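PDB 2YHG: cellulose-binding protein from Saccharophagus degradans, which probably binds polysaccharide and may hydrolyse glycosidic bonds, this chain being the part that holds its nucleoside hydrolase-like and C-terminal domains. Local coordinates for residues N350-S362 and A397-G409. Sequence-based numbering, arbitrary orientation. Where two conformers were deposited one is given.
Sequences NASAGSTVSLDAS and ASANVQIPSNAGG
Ala-397 opens the pairing by accepting a nearly straight bond at its O from Ala-361 N, 2.8 Å away, while its small CB lies against Ser-362 OG. Ser-362 N donates to Asp-360 OD1, an Asx turn directly after strand 356-360, and Ser-362 OG gives the same oxygen a second bond on its syn lone pair. Ser-398 suits the polar face: a water 2.7 Å from its OG is also held, in the conformer given, by Ser-358 OG and donates to Ala-399 O, bridging the two strands. Ala-399 exchanges two backbone bonds with Leu-359, and its methyl, turned to the inner face, is small enough to sit with Leu-359 and Ala-361 against Trp-376. Asn-400 faces outward again; in the conformer given, its amide leans across to Ser-358. Val-401, beta-branched and apolar, pairs with Val-357 (Val-401 N to Val-357 O and Val-357 N to Val-401 O, both 2.8 Å), and its CG2 meets Leu-359 CD1 at 3.7 Å beside Ile-414. Gln-402 keeps its polar chain on the outer face opposite Thr-356. Ile-403 donates from N to Ser-355 O, nearly along the C=O axis, and turns inward: CG1 meets Val-357 CG2 at 3.9 Å, whereas CG2 lies 3.6 Å from Ser-352 O, near Val-436. Beyond it, Ile-403 O and Pro-404 O share weak bonds from Gly-354 N; the positive phi of Gly-354 in the type II turn 352-355 favours glycine. Ser-405 O borders the Ala-353 methyl. The whole is an antiparallel ladder whose side chains alternate between a polar outer face and an apolar inner one, packed over strands 372-378 and 411-420 as one layer of a beta sandwich in the C-terminal domain.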
loop_
_atom_site.group_PDB
_atom_site.type_symbol
_atom_site.label_atom_id
_atom_site.label_comp_id
_atom_site.label_asym_id
_atom_site.label_seq_id
_atom_site.Cartn_x
_atom_site.Cartn_y
_atom_site.Cartn_z
ATOM N N ASN A 350 -9.611 -25.065 1.837
ATOM C CA ASN A 350 -10.512 -25.606 2.844
ATOM C C ASN A 350 -9.975 -26.918 3.358
ATOM O O ASN A 350 -9.561 -27.762 2.559
ATOM C CB ASN A 350 -11.875 -25.840 2.222
ATOM C CG ASN A 350 -12.541 -24.556 1.781
ATOM O OD1 ASN A 350 -12.332 -24.217 0.510
ATOM N ND2 ASN A 350 -12.840 -23.730 2.611
ATOM N N ALA A 351 -9.942 -27.078 4.677
ATOM C CA ALA A 351 -9.460 -28.307 5.285
ATOM C C ALA A 351 -10.340 -28.650 6.466
ATOM O O ALA A 351 -10.935 -27.769 7.094
ATOM C CB ALA A 351 -7.992 -28.171 5.760
ATOM N N SER A 352 -10.379 -29.912 6.848
ATOM C CA SER A 352 -11.170 -30.328 7.979
ATOM C C SER A 352 -10.442 -30.063 9.287
ATOM O O SER A 352 -9.211 -30.193 9.416
ATOM C CB SER A 352 -11.514 -31.796 7.864
ATOM O OG SER A 352 -10.349 -32.572 7.680
ATOM N N ALA A 353 -11.239 -29.837 10.332
ATOM C CA ALA A 353 -10.707 -29.742 11.677
ATOM C C ALA A 353 -10.078 -31.092 12.034
ATOM O O ALA A 353 -10.638 -32.153 11.739
ATOM C CB ALA A 353 -11.822 -29.396 12.684
ATOM N N GLY A 354 -8.968 -31.043 12.743
ATOM C CA GLY A 354 -8.264 -32.264 13.149
ATOM C C GLY A 354 -7.579 -32.959 11.990
ATOM O O GLY A 354 -7.349 -34.155 12.023
ATOM N N SER A 355 -7.254 -32.270 10.927
ATOM C CA SER A 355 -6.454 -32.816 9.844
ATOM C C SER A 355 -5.086 -32.154 9.782
ATOM O O SER A 355 -4.857 -31.138 10.414
ATOM C CB SER A 355 -7.200 -32.664 8.506
ATOM O OG SER A 355 -7.167 -31.332 8.015
ATOM N N THR A 356 -4.195 -32.740 8.999
ATOM C CA THR A 356 -2.883 -32.140 8.739
ATOM C C THR A 356 -2.794 -31.739 7.284
ATOM O O THR A 356 -3.266 -32.464 6.397
ATOM C CB THR A 356 -1.773 -33.121 9.091
ATOM O OG1 THR A 356 -1.938 -33.515 10.460
ATOM C CG2 THR A 356 -0.433 -32.538 8.912
ATOM N N VAL A 357 -2.248 -30.564 7.046
ATOM C CA VAL A 357 -2.127 -29.983 5.713
ATOM C C VAL A 357 -0.661 -29.771 5.354
ATOM O O VAL A 357 0.032 -28.955 5.971
ATOM C CB VAL A 357 -2.885 -28.632 5.595
ATOM C CG1 VAL A 357 -2.695 -28.028 4.218
ATOM C CG2 VAL A 357 -4.370 -28.841 5.931
ATOM N N SER A 358 -0.196 -30.471 4.338
ATOM C CA SER A 358 1.136 -30.282 3.800
ATOM C C SER A 358 1.204 -28.988 2.979
ATOM O O SER A 358 0.359 -28.770 2.107
ATOM C CB SER A 358 1.481 -31.491 2.923
ATOM O OG SER A 358 2.578 -31.234 2.081
ATOM N N LEU A 359 2.190 -28.145 3.254
ATOM C CA LEU A 359 2.428 -26.936 2.459
ATOM C C LEU A 359 3.883 -26.975 2.019
ATOM O O LEU A 359 4.783 -26.923 2.837
ATOM C CB LEU A 359 2.137 -25.670 3.265
ATOM C CG LEU A 359 0.700 -25.479 3.760
ATOM C CD1 LEU A 359 0.612 -24.247 4.673
ATOM C CD2 LEU A 359 -0.304 -25.410 2.637
ATOM N N ASP A 360 4.079 -27.133 0.723
ATOM C CA ASP A 360 5.390 -27.409 0.172
ATOM C C ASP A 360 5.798 -26.281 -0.764
ATOM O O ASP A 360 5.161 -26.085 -1.787
ATOM C CB ASP A 360 5.329 -28.746 -0.592
ATOM C CG ASP A 360 6.654 -29.220 -1.066
ATOM O OD1 ASP A 360 7.665 -28.499 -0.928
ATOM O OD2 ASP A 360 6.666 -30.350 -1.602
ATOM N N ALA A 361 6.832 -25.545 -0.365
ATOM C CA ALA A 361 7.331 -24.427 -1.139
ATOM C C ALA A 361 8.483 -24.811 -2.061
ATOM O O ALA A 361 9.117 -23.914 -2.651
ATOM C CB ALA A 361 7.757 -23.290 -0.203
ATOM N N SER A 362 8.762 -26.094 -2.224
ATOM C CA SER A 362 9.713 -26.516 -3.271
ATOM C C SER A 362 9.271 -25.951 -4.672
ATOM O O SER A 362 8.179 -25.942 -5.082
ATOM C CB SER A 362 9.777 -28.074 -3.271
ATOM O OG SER A 362 10.108 -28.535 -2.011
ATOM N N ALA A 397 11.466 -26.095 3.354
ATOM C CA ALA A 397 10.554 -25.851 2.249
ATOM C C ALA A 397 9.235 -26.583 2.410
ATOM O O ALA A 397 8.191 -26.064 2.033
ATOM C CB ALA A 397 11.212 -26.226 0.931
ATOM N N SER A 398 9.293 -27.795 2.937
ATOM C CA SER A 398 8.141 -28.650 3.008
ATOM C C SER A 398 7.673 -28.767 4.458
ATOM O O SER A 398 8.322 -29.415 5.272
ATOM C CB SER A 398 8.544 -30.009 2.431
ATOM O OG SER A 398 7.535 -30.940 2.601
ATOM N N ALA A 399 6.603 -28.065 4.784
ATOM C CA ALA A 399 6.062 -27.954 6.147
ATOM C C ALA A 399 4.708 -28.677 6.263
ATOM O O ALA A 399 4.048 -28.980 5.261
ATOM C CB ALA A 399 5.941 -26.477 6.581
ATOM N N ASN A 400 4.266 -28.900 7.499
ATOM C CA ASN A 400 2.972 -29.560 7.737
ATOM C C ASN A 400 2.265 -28.860 8.858
ATOM O O ASN A 400 2.801 -28.711 9.950
ATOM C CB ASN A 400 3.072 -31.068 8.055
ATOM C CG ASN A 400 3.395 -31.872 6.863
ATOM O OD1 ASN A 400 2.526 -32.246 6.080
ATOM N ND2 ASN A 400 4.688 -32.081 6.640
ATOM N N VAL A 401 1.050 -28.414 8.575
ATOM C CA VAL A 401 0.233 -27.668 9.514
ATOM C C VAL A 401 -0.781 -28.587 10.152
ATOM O O VAL A 401 -1.560 -29.243 9.467
ATOM C CB VAL A 401 -0.491 -26.514 8.784
ATOM C CG1 VAL A 401 -1.305 -25.717 9.792
ATOM C CG2 VAL A 401 0.478 -25.641 8.044
ATOM N N GLN A 402 -0.802 -28.619 11.481
ATOM C CA GLN A 402 -1.801 -29.374 12.208
ATOM C C GLN A 402 -3.015 -28.496 12.444
ATOM O O GLN A 402 -2.933 -27.530 13.205
ATOM C CB GLN A 402 -1.200 -29.858 13.523
ATOM C CG GLN A 402 -0.207 -30.949 13.322
ATOM C CD GLN A 402 0.207 -31.583 14.622
ATOM O OE1 GLN A 402 1.054 -31.046 15.316
ATOM N NE2 GLN A 402 -0.507 -32.624 15.041
ATOM N N ILE A 403 -4.129 -28.818 11.815
ATOM C CA ILE A 403 -5.361 -28.055 11.988
ATOM C C ILE A 403 -6.049 -28.569 13.239
ATOM O O ILE A 403 -6.437 -29.732 13.314
ATOM C CB ILE A 403 -6.296 -28.240 10.794
ATOM C CG1 ILE A 403 -5.613 -27.938 9.474
ATOM C CG2 ILE A 403 -7.572 -27.423 11.001
ATOM C CD1 ILE A 403 -5.100 -26.525 9.336
ATOM N N PRO A 404 -6.201 -27.734 14.277
ATOM C CA PRO A 404 -6.780 -28.251 15.532
ATOM C C PRO A 404 -8.158 -28.836 15.330
ATOM O O PRO A 404 -8.974 -28.332 14.574
ATOM C CB PRO A 404 -6.797 -27.015 16.438
ATOM C CG PRO A 404 -5.612 -26.212 15.935
ATOM C CD PRO A 404 -5.726 -26.344 14.429
ATOM N N SER A 405 -8.482 -29.838 16.167
ATOM C CA SER A 405 -9.802 -30.408 16.174
ATOM C C SER A 405 -10.892 -29.433 16.549
ATOM O O SER A 405 -12.022 -29.594 16.127
ATOM C CB SER A 405 -9.847 -31.606 17.119
ATOM O OG SER A 405 -9.012 -32.645 16.659
ATOM N N ASN A 406 -10.519 -28.370 17.280
ATOM C CA ASN A 406 -11.481 -27.385 17.761
ATOM C C ASN A 406 -11.562 -26.154 16.863
ATOM O O ASN A 406 -12.184 -25.165 17.235
ATOM C CB ASN A 406 -11.195 -26.968 19.219
ATOM C CG ASN A 406 -9.920 -26.194 19.376
ATOM O OD1 ASN A 406 -9.314 -25.787 18.380
ATOM N ND2 ASN A 406 -9.542 -25.892 20.632
ATOM N N ALA A 407 -11.017 -26.220 15.646
ATOM C CA ALA A 407 -10.940 -25.050 14.760
ATOM C C ALA A 407 -12.122 -24.899 13.801
ATOM O O ALA A 407 -12.121 -23.991 12.965
ATOM C CB ALA A 407 -9.634 -25.044 14.005
ATOM N N GLY A 408 -13.116 -25.773 13.882
ATOM C CA GLY A 408 -14.222 -25.674 12.977
ATOM C C GLY A 408 -14.891 -24.313 12.947
ATOM O O GLY A 408 -15.186 -23.735 13.977
ATOM N N GLY A 409 -15.223 -23.868 11.745
ATOM C CA GLY A 409 -15.877 -22.606 11.545
ATOM C C GLY A 409 -14.976 -21.393 11.672
ATOM O O GLY A 409 -15.464 -20.258 11.639
HETATM O O HOH W 1 4.919 -30.595 3.168
#